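Local coordinates for ancylostoma secreted protein 1 (Necator americanus, PDB 3NT8) that is probably associated with the transition of infective hookworm larvae to parasitism, as a secreted member of the CRISP family built from two CAP domains, at residues K270-V275 against T366-G371; N264-A269 against Y399-P404; G305-K310 against T360-D365. One frame throughout, in Å; residues are numbered along the deposited sequence.

How the contacts relate
Followed from the N terminus, the chain passes through 264-269 and 270-275 in one loop after helix 235-253, then 305-310 on strand 305-311, then 360-365 and 366-371 in succession, and lastly 399-404. The three contacts are concentric and none cross: contact 2 closes the longest loop, contact 1 a shorter one within it, contact 3 the innermost. Contact 3 brings helix 357-363 to an edge strand of the sheet, whereas contact 1 adds the opposite edge strand, 275-276, to strand 369-376. Contact 2 ties the loop leading there to the chain beyond strand 381-388. Met271 CE packs on Tyr399 CD2 at 3.5 Å, joining contacts 1 and 2.

Contact 1: residues K270-V275 against T366-G371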
loop_
_atom_site.group_PDB
_atom_site.type_symbol
_atom_site.label_atom_id
_atom_site.label_comp_id
_atom_site.label_asym_id
_atom_site.label_seq_id
_atom_site.Cartn_x
_atom_site.Cartn_y
_atom_site.Cartn_z
ATOM N N LYS A 270 -20.247 -8.733 19.361
ATOM C CA LYS A 270 -20.204 -10.051 18.702
ATOM C C LYS A 270 -19.594 -10.028 17.296
ATOM O O LYS A 270 -20.238 -10.466 16.324
ATOM C CB LYS A 270 -21.603 -10.698 18.663
ATOM C CG LYS A 270 -22.704 -9.888 18.003
ATOM C CD LYS A 270 -23.984 -10.674 18.011
ATOM C CE LYS A 270 -24.996 -9.886 17.155
ATOM N NZ LYS A 270 -24.404 -9.503 15.754
ATOM N N MET A 271 -18.369 -9.517 17.211
ATOM C CA MET A 271 -17.617 -9.384 15.973
ATOM C C MET A 271 -16.998 -10.689 15.572
ATOM O O MET A 271 -16.098 -11.167 16.223
ATOM C CB MET A 271 -16.530 -8.316 16.118
ATOM C CG MET A 271 -15.776 -8.026 14.820
ATOM S SD MET A 271 -16.685 -7.063 13.555
ATOM C CE MET A 271 -16.907 -5.532 14.494
ATOM N N LEU A 272 -17.482 -11.276 14.499
ATOM C CA LEU A 272 -17.030 -12.601 14.104
ATOM C C LEU A 272 -15.659 -12.572 13.396
ATOM O O LEU A 272 -15.312 -11.618 12.660
ATOM C CB LEU A 272 -18.069 -13.201 13.167
ATOM C CG LEU A 272 -19.420 -13.523 13.806
ATOM C CD1 LEU A 272 -20.402 -13.701 12.642
ATOM C CD2 LEU A 272 -19.329 -14.770 14.656
ATOM N N LYS A 273 -14.878 -13.612 13.636
ATOM C CA LYS A 273 -13.575 -13.735 13.000
ATOM C C LYS A 273 -13.804 -14.253 11.601
ATOM O O LYS A 273 -14.492 -15.239 11.431
ATOM C CB LYS A 273 -12.676 -14.730 13.774
ATOM C CG LYS A 273 -11.215 -14.781 13.253
ATOM C CD LYS A 273 -10.312 -15.616 14.207
ATOM C CE LYS A 273 -8.839 -15.442 13.879
ATOM N NZ LYS A 273 -8.055 -16.470 14.599
ATOM N N MET A 274 -13.221 -13.602 10.604
ATOM C CA MET A 274 -13.384 -14.062 9.217
ATOM C C MET A 274 -12.543 -15.285 8.905
ATOM O O MET A 274 -11.421 -15.426 9.373
ATOM C CB MET A 274 -13.033 -12.955 8.199
ATOM C CG MET A 274 -14.070 -11.866 8.065
ATOM S SD MET A 274 -13.483 -10.455 7.132
ATOM C CE MET A 274 -15.066 -9.661 6.867
ATOM N N VAL A 275 -13.100 -16.138 8.067
ATOM C CA VAL A 275 -12.360 -17.253 7.508
ATOM C C VAL A 275 -12.316 -17.081 5.971
ATOM O O VAL A 275 -13.293 -16.576 5.383
ATOM C CB VAL A 275 -12.987 -18.646 7.905
ATOM C CG1 VAL A 275 -12.811 -18.933 9.383
ATOM C CG2 VAL A 275 -14.429 -18.720 7.591
ATOM N N THR A 366 -21.864 -9.681 11.233
ATOM C CA THR A 366 -22.438 -10.962 10.753
ATOM C C THR A 366 -21.703 -11.517 9.561
ATOM O O THR A 366 -21.797 -12.701 9.313
ATOM C CB THR A 366 -23.955 -10.920 10.460
ATOM O OG1 THR A 366 -24.258 -9.862 9.538
ATOM C CG2 THR A 366 -24.702 -10.695 11.792
ATOM N N THR A 367 -20.977 -10.670 8.834
ATOM C CA THR A 367 -20.100 -11.114 7.740
ATOM C C THR A 367 -18.855 -11.883 8.277
ATOM O O THR A 367 -18.155 -11.376 9.153
ATOM C CB THR A 367 -19.639 -9.892 6.925
ATOM O OG1 THR A 367 -20.815 -9.219 6.405
ATOM C CG2 THR A 367 -18.703 -10.316 5.781
ATOM N N TYR A 368 -18.586 -13.088 7.751
ATOM C CA TYR A 368 -17.468 -13.919 8.248
ATOM C C TYR A 368 -16.705 -14.747 7.158
ATOM O O TYR A 368 -15.658 -15.341 7.458
ATOM C CB TYR A 368 -17.925 -14.787 9.451
ATOM C CG TYR A 368 -18.830 -15.930 9.097
ATOM C CD1 TYR A 368 -18.331 -17.223 8.884
ATOM C CD2 TYR A 368 -20.201 -15.728 8.976
ATOM C CE1 TYR A 368 -19.193 -18.290 8.498
ATOM C CE2 TYR A 368 -21.058 -16.770 8.618
ATOM C CZ TYR A 368 -20.556 -18.037 8.380
ATOM O OH TYR A 368 -21.444 -19.041 8.039
ATOM N N LYS A 369 -17.223 -14.834 5.928
ATOM C CA LYS A 369 -16.484 -15.473 4.829
ATOM C C LYS A 369 -15.929 -14.400 3.904
ATOM O O LYS A 369 -16.672 -13.508 3.401
ATOM C CB LYS A 369 -17.351 -16.430 4.013
ATOM C CG LYS A 369 -17.960 -17.557 4.850
ATOM C CD LYS A 369 -19.003 -18.266 3.997
ATOM C CE LYS A 369 -19.654 -19.476 4.724
ATOM N NZ LYS A 369 -20.652 -20.249 3.879
ATOM N N LEU A 370 -14.629 -14.497 3.686
ATOM C CA LEU A 370 -13.920 -13.624 2.824
ATOM C C LEU A 370 -13.370 -14.469 1.634
ATOM O O LEU A 370 -12.943 -15.627 1.836
ATOM C CB LEU A 370 -12.767 -13.000 3.600
ATOM C CG LEU A 370 -11.910 -12.001 2.849
ATOM C CD1 LEU A 370 -12.652 -10.679 2.676
ATOM C CD2 LEU A 370 -10.509 -11.768 3.438
ATOM N N GLY A 371 -13.399 -13.905 0.430
ATOM C CA GLY A 371 -12.738 -14.473 -0.800
ATOM C C GLY A 371 -12.415 -13.331 -1.735
ATOM O O GLY A 371 -13.306 -12.536 -2.077
#
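The carbonyl oxygen of Tyr368 is gripped twice by the backbone of 270-275. Val275 N donates a hydrogen bond to Tyr368 O over 2.7 Å, with an angle of 165° at the hydrogen and the donor nearly along the C=O axis. A second, weaker hold comes from the C-H of the preceding residue, Met274 CA lying 3.1 Å from Tyr368 O. One step further the polarity reverses: Leu370 N donates to Val275 O at 3.0 Å, and the CA-H of Lys369 also points at that oxygen.

These bonds set Val275 beside Lys369 as a parallel bridge, where the short strand 275-276 joins the edge of the mixed sheet of this CAP domain. At the bridge itself the strand is irregular: Tyr368 and Lys369 both face Gly388 of strand 381-388, a classic beta bulge.

Side chains extend the contact on both sides of the main-chain bonds. The Tyr368 ring, with CG between the backbone N and carbonyl carbon (chi1 72°), has Val275 CG2 at its edge, 4.4 Å from Tyr368 CD1. Leu272 CB meets Tyr368 CB at 4.0 Å, and Leu272 CD1 reaches back to Thr366 O. Met274, extended beyond CG, passes Tyr368 to end with its CE 3.9 Å from Thr367 CG2, where both side chains also touch Tyr387 of strand 381-388. At the far end Lys270 and Thr366 point the same way side by side and touch through Lys270 NZ, 4.1 Å from Thr366 CG2; the bend at chi4 (51°) also goes with the salt bridge from NZ to Asp365 OD2.

Contact 2: residues N264-A269 against Y399-P404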
loop_
_atom_site.group_PDB
_atom_site.type_symbol
_atom_site.label_atom_id
_atom_site.label_comp_id
_atom_site.label_asym_id
_atom_site.label_seq_id
_atom_site.Cartn_x
_atom_site.Cartn_y
_atom_site.Cartn_z
ATOM N N ASN A 264 -13.300 7.346 19.262
ATOM C CA ASN A 264 -13.135 6.074 18.579
ATOM C C ASN A 264 -14.490 5.454 18.258
ATOM O O ASN A 264 -15.501 5.774 18.903
ATOM C CB ASN A 264 -12.300 5.067 19.380
ATOM C CG ASN A 264 -10.764 5.435 19.442
ATOM O OD1 ASN A 264 -10.238 6.215 18.665
ATOM N ND2 ASN A 264 -10.095 4.880 20.404
ATOM N N ALA A 265 -14.480 4.492 17.317
ATOM C CA ALA A 265 -15.659 3.699 17.060
ATOM C C ALA A 265 -15.882 2.760 18.236
ATOM O O ALA A 265 -14.928 2.295 18.851
ATOM C CB ALA A 265 -15.508 2.887 15.687
ATOM N N PRO A 266 -17.153 2.476 18.556
ATOM C CA PRO A 266 -17.540 1.832 19.780
ATOM C C PRO A 266 -17.074 0.387 19.777
ATOM O O PRO A 266 -16.839 -0.234 18.697
ATOM C CB PRO A 266 -19.108 1.937 19.781
ATOM C CG PRO A 266 -19.460 2.256 18.376
ATOM C CD PRO A 266 -18.306 3.019 17.825
ATOM N N LYS A 267 -16.972 -0.161 20.978
ATOM C CA LYS A 267 -16.697 -1.584 21.141
ATOM C C LYS A 267 -17.802 -2.501 20.565
ATOM O O LYS A 267 -18.992 -2.161 20.574
ATOM C CB LYS A 267 -16.419 -1.882 22.622
ATOM C CG LYS A 267 -15.192 -1.217 23.141
ATOM C CD LYS A 267 -15.134 -1.280 24.642
ATOM C CE LYS A 267 -13.861 -0.674 25.097
ATOM N NZ LYS A 267 -13.479 -1.118 26.471
ATOM N N ALA A 268 -17.388 -3.634 20.010
ATOM C CA ALA A 268 -18.297 -4.561 19.324
ATOM C C ALA A 268 -18.535 -5.717 20.252
ATOM O O ALA A 268 -17.562 -6.255 20.800
ATOM C CB ALA A 268 -17.651 -5.085 18.054
ATOM N N ALA A 269 -19.800 -6.112 20.424
ATOM C CA ALA A 269 -20.153 -7.249 21.306
ATOM C C ALA A 269 -20.018 -8.631 20.669
ATOM O O ALA A 269 -19.810 -9.629 21.390
ATOM C CB ALA A 269 -21.590 -7.101 21.864
ATOM N N TYR A 399 -22.227 -3.035 13.414
ATOM C CA TYR A 399 -21.964 -4.133 14.366
ATOM C C TYR A 399 -22.685 -3.832 15.683
ATOM O O TYR A 399 -22.924 -2.630 16.030
ATOM C CB TYR A 399 -20.467 -4.374 14.579
ATOM C CG TYR A 399 -19.611 -3.169 14.946
ATOM C CD1 TYR A 399 -19.594 -2.667 16.259
ATOM C CD2 TYR A 399 -18.805 -2.577 13.995
ATOM C CE1 TYR A 399 -18.822 -1.608 16.613
ATOM C CE2 TYR A 399 -17.987 -1.514 14.320
ATOM C CZ TYR A 399 -18.018 -1.028 15.649
ATOM O OH TYR A 399 -17.263 0.010 16.047
ATOM N N THR A 400 -23.073 -4.907 16.393
ATOM C CA THR A 400 -23.763 -4.786 17.683
ATOM C C THR A 400 -22.745 -4.312 18.715
ATOM O O THR A 400 -21.621 -4.878 18.859
ATOM C CB THR A 400 -24.308 -6.143 18.166
ATOM O OG1 THR A 400 -25.193 -6.657 17.177
ATOM C CG2 THR A 400 -25.102 -5.974 19.526
ATOM N N MET A 401 -23.174 -3.325 19.457
ATOM C CA MET A 401 -22.350 -2.599 20.355
ATOM C C MET A 401 -22.391 -3.121 21.797
ATOM O O MET A 401 -23.471 -3.412 22.367
ATOM C CB MET A 401 -22.733 -1.090 20.268
ATOM C CG MET A 401 -22.267 -0.378 19.024
ATOM S SD MET A 401 -22.865 1.311 18.973
ATOM C CE MET A 401 -24.572 0.955 18.477
ATOM N N GLY A 402 -21.205 -3.284 22.369
ATOM C CA GLY A 402 -21.085 -3.808 23.762
ATOM C C GLY A 402 -19.679 -4.335 24.031
ATOM O O GLY A 402 -18.792 -4.227 23.196
ATOM N N GLN A 403 -19.462 -4.899 25.195
ATOM C CA GLN A 403 -18.123 -5.346 25.548
ATOM C C GLN A 403 -17.722 -6.546 24.666
ATOM O O GLN A 403 -18.558 -7.383 24.361
ATOM C CB GLN A 403 -18.045 -5.684 27.032
ATOM C CG GLN A 403 -18.166 -4.464 27.985
ATOM C CD GLN A 403 -16.984 -3.482 27.861
ATOM O OE1 GLN A 403 -15.826 -3.890 27.770
ATOM N NE2 GLN A 403 -17.278 -2.189 27.889
ATOM N N PRO A 404 -16.456 -6.589 24.203
ATOM C CA PRO A 404 -16.016 -7.711 23.351
ATOM C C PRO A 404 -16.283 -9.092 23.934
ATOM O O PRO A 404 -16.052 -9.323 25.121
ATOM C CB PRO A 404 -14.523 -7.466 23.158
ATOM C CG PRO A 404 -14.159 -6.318 23.992
ATOM C CD PRO A 404 -15.418 -5.562 24.339
#
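The ring of Tyr399 lies across the path of Ala265, Pro266 and Ala268; it is hydrogen-bonded at its tip and packed nearer its root. At the tip, Tyr399 OH donates to Pro266 O over 2.7 Å, approaching in the carbonyl plane on a lone pair; relative to the ring, the same oxygen lies at the edge, near its plane. Nearer the root, Ala268 CB leans obliquely on the ring, 3.6 Å from Tyr399 CD1. Ala265 CB touches the hydroxyl end. The ring reaches this place because CG stands between the backbone N and carbonyl carbon (chi1 52°).

Pro266 also meets Met401, whose chain runs obliquely to the pyrrolidine ring: with CG anti to the carbonyl carbon (chi1 -74°) and chi2 extended, Met401 SD comes 3.6 Å from Pro266 CG. Lys267 and Gln403, in contrast, lie side by side and point the same way, with Lys267 NZ 3.9 Å from Gln403 OE1. Closer in, Lys267 CB packs against Gly402 O and the Pro404 ring.

Two backbone bonds hold these groups in register. Ala269 N donates to Thr400 O at 2.7 Å, nearly straight at the hydrogen, whereas Gly402 N reaches Lys267 O at 3.1 Å from well above the carbonyl plane. Ala268 and Met401 thereby form a single bridge between two loops, joining the one before strand 275-276 to the chain after strand 381-388.

Helix 235-253 supports the contact from one side: its Val252 touches both Ala265 and Tyr399, and Ala253 touches Ala268. Thr400 N is bonded to Asp365, in the loop between helix 357-363 and strand 369-376.

Contact 3: residues G305-K310 against T360-D365; sequences GENIYK and TQMAWD
Two sequence signatures of the CAP fold meet here: the Gly-Glu-Asn-Ile run on strand 305-311, and the Thr-Gln-Met-Ala-Trp run at the end of helix 357-363. Asn307 points toward the helix, and its side chain crosses that of Met362 at about a right angle, Asn307 ND2 standing 3.8 Å from Met362 CG. That amide nitrogen finds its hydrogen-bond acceptor in the carbonyl oxygen of His358, one turn back along the helix.

Gln361, with CG anti to the backbone N (chi1 -177°), bends at chi2 and brings OE1 to 3.4 Å from Gly305 CA. A water bridges the two segments: it accepts from Glu306 N at 2.9 Å and lies 2.9 Å from Gln361 OE1, to which it probably donates. Gln361 OE1 also accepts from Gly391 N, while NE2 of the same amide is bonded to Thr367 OG1, which fixes which way round the amide lies. The Glu306 side chain turns away from the helix, to His295 and Ser296.

Helix and strand are thus coupled by a relayed polar link and light van der Waals contact, while Asn307 ND2 and both ends of the Gln361 amide find hydrogen-bond partners beyond the two segments.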
loop_
_atom_site.group_PDB
_atom_site.type_symbol
_atom_site.label_atom_id
_atom_site.label_comp_id
_atom_site.label_asym_id
_atom_site.label_seq_id
_atom_site.Cartn_x
_atom_site.Cartn_y
_atom_site.Cartn_z
ATOM N N GLY A 305 -21.648 -9.622 -0.261
ATOM C CA GLY A 305 -21.235 -8.195 -0.362
ATOM C C GLY A 305 -19.954 -8.076 -1.210
ATOM O O GLY A 305 -19.380 -9.087 -1.558
ATOM N N GLU A 306 -19.505 -6.860 -1.518
ATOM C CA GLU A 306 -18.411 -6.682 -2.491
ATOM C C GLU A 306 -17.701 -5.370 -2.303
ATOM O O GLU A 306 -18.341 -4.302 -2.134
ATOM C CB GLU A 306 -18.905 -6.745 -3.940
ATOM C CG GLU A 306 -17.758 -6.851 -4.984
ATOM C CD GLU A 306 -18.239 -7.055 -6.388
ATOM O OE1 GLU A 306 -18.901 -6.130 -6.907
ATOM O OE2 GLU A 306 -17.904 -8.068 -6.998
ATOM N N ASN A 307 -16.382 -5.460 -2.329
ATOM C CA ASN A 307 -15.503 -4.274 -2.357
ATOM C C ASN A 307 -14.593 -4.282 -3.576
ATOM O O ASN A 307 -14.047 -5.299 -3.879
ATOM C CB ASN A 307 -14.685 -4.143 -1.073
ATOM C CG ASN A 307 -15.479 -3.512 0.085
ATOM O OD1 ASN A 307 -16.502 -2.891 -0.126
ATOM N ND2 ASN A 307 -14.975 -3.664 1.318
ATOM N N ILE A 308 -14.484 -3.161 -4.306
ATOM C CA ILE A 308 -13.604 -3.127 -5.472
ATOM C C ILE A 308 -12.501 -2.099 -5.316
ATOM O O ILE A 308 -12.618 -1.132 -4.562
ATOM C CB ILE A 308 -14.345 -2.877 -6.825
ATOM C CG1 ILE A 308 -15.168 -1.589 -6.740
ATOM C CG2 ILE A 308 -15.197 -4.077 -7.175
ATOM C CD1 ILE A 308 -15.681 -1.104 -8.094
ATOM N N TYR A 309 -11.430 -2.322 -6.048
ATOM C CA TYR A 309 -10.241 -1.460 -6.012
ATOM C C TYR A 309 -9.509 -1.493 -7.376
ATOM O O TYR A 309 -9.364 -2.572 -7.953
ATOM C CB TYR A 309 -9.294 -2.004 -4.953
ATOM C CG TYR A 309 -7.836 -1.590 -5.068
ATOM C CD1 TYR A 309 -7.387 -0.416 -4.497
ATOM C CD2 TYR A 309 -6.912 -2.417 -5.709
ATOM C CE1 TYR A 309 -6.083 -0.037 -4.569
ATOM C CE2 TYR A 309 -5.593 -2.053 -5.821
ATOM C CZ TYR A 309 -5.174 -0.852 -5.228
ATOM O OH TYR A 309 -3.834 -0.487 -5.319
ATOM N N LYS A 310 -8.999 -0.341 -7.852
ATOM C CA LYS A 310 -8.019 -0.372 -8.932
ATOM C C LYS A 310 -6.857 0.563 -8.661
ATOM O O LYS A 310 -6.968 1.521 -7.891
ATOM C CB LYS A 310 -8.655 -0.077 -10.302
ATOM C CG LYS A 310 -9.032 1.389 -10.487
ATOM C CD LYS A 310 -9.393 1.684 -11.945
ATOM C CE LYS A 310 -9.610 3.186 -12.139
ATOM N NZ LYS A 310 -10.335 3.807 -10.986
ATOM N N THR A 360 -17.787 -0.327 6.028
ATOM C CA THR A 360 -18.908 -0.947 6.728
ATOM C C THR A 360 -18.938 -2.441 6.467
ATOM O O THR A 360 -19.052 -3.240 7.388
ATOM C CB THR A 360 -20.238 -0.239 6.456
ATOM O OG1 THR A 360 -20.455 -0.053 5.043
ATOM C CG2 THR A 360 -20.246 1.137 7.123
ATOM N N GLN A 361 -18.741 -2.827 5.213
ATOM C CA GLN A 361 -18.696 -4.225 4.896
ATOM C C GLN A 361 -17.507 -4.927 5.528
ATOM O O GLN A 361 -17.568 -6.120 5.857
ATOM C CB GLN A 361 -18.674 -4.398 3.366
ATOM C CG GLN A 361 -18.685 -5.826 2.837
ATOM C CD GLN A 361 -19.930 -6.568 3.264
ATOM O OE1 GLN A 361 -20.982 -6.549 2.585
ATOM N NE2 GLN A 361 -19.812 -7.252 4.390
ATOM N N MET A 362 -16.400 -4.227 5.670
ATOM C CA MET A 362 -15.243 -4.852 6.348
ATOM C C MET A 362 -15.512 -5.065 7.866
ATOM O O MET A 362 -15.071 -6.071 8.460
ATOM C CB MET A 362 -13.973 -4.030 6.140
ATOM C CG MET A 362 -13.414 -4.095 4.730
ATOM S SD MET A 362 -11.854 -3.149 4.560
ATOM C CE MET A 362 -10.689 -4.075 5.592
ATOM N N ALA A 363 -16.226 -4.125 8.486
ATOM C CA ALA A 363 -16.493 -4.150 9.909
ATOM C C ALA A 363 -17.806 -4.848 10.251
ATOM O O ALA A 363 -18.141 -4.940 11.428
ATOM C CB ALA A 363 -16.545 -2.733 10.460
ATOM N N TRP A 364 -18.536 -5.330 9.242
ATOM C CA TRP A 364 -19.876 -5.943 9.460
ATOM C C TRP A 364 -19.833 -7.239 10.276
ATOM O O TRP A 364 -19.201 -8.242 9.859
ATOM C CB TRP A 364 -20.576 -6.180 8.119
ATOM C CG TRP A 364 -22.072 -6.003 8.198
ATOM C CD1 TRP A 364 -23.015 -6.978 8.483
ATOM C CD2 TRP A 364 -22.799 -4.782 8.037
ATOM N NE1 TRP A 364 -24.278 -6.434 8.490
ATOM C CE2 TRP A 364 -24.181 -5.089 8.212
ATOM C CE3 TRP A 364 -22.426 -3.451 7.797
ATOM C CZ2 TRP A 364 -25.195 -4.100 8.132
ATOM C CZ3 TRP A 364 -23.443 -2.479 7.689
ATOM C CH2 TRP A 364 -24.799 -2.814 7.860
ATOM N N ASP A 365 -20.478 -7.221 11.449
ATOM C CA ASP A 365 -20.240 -8.296 12.400
ATOM C C ASP A 365 -20.735 -9.646 11.944
ATOM O O ASP A 365 -20.132 -10.644 12.298
ATOM C CB ASP A 365 -20.705 -7.971 13.844
ATOM C CG ASP A 365 -22.178 -7.746 13.972
ATOM O OD1 ASP A 365 -22.823 -7.458 12.998
ATOM O OD2 ASP A 365 -22.713 -7.764 15.082
HETATM O O HOH W 1 -20.817 -4.939 0.237
#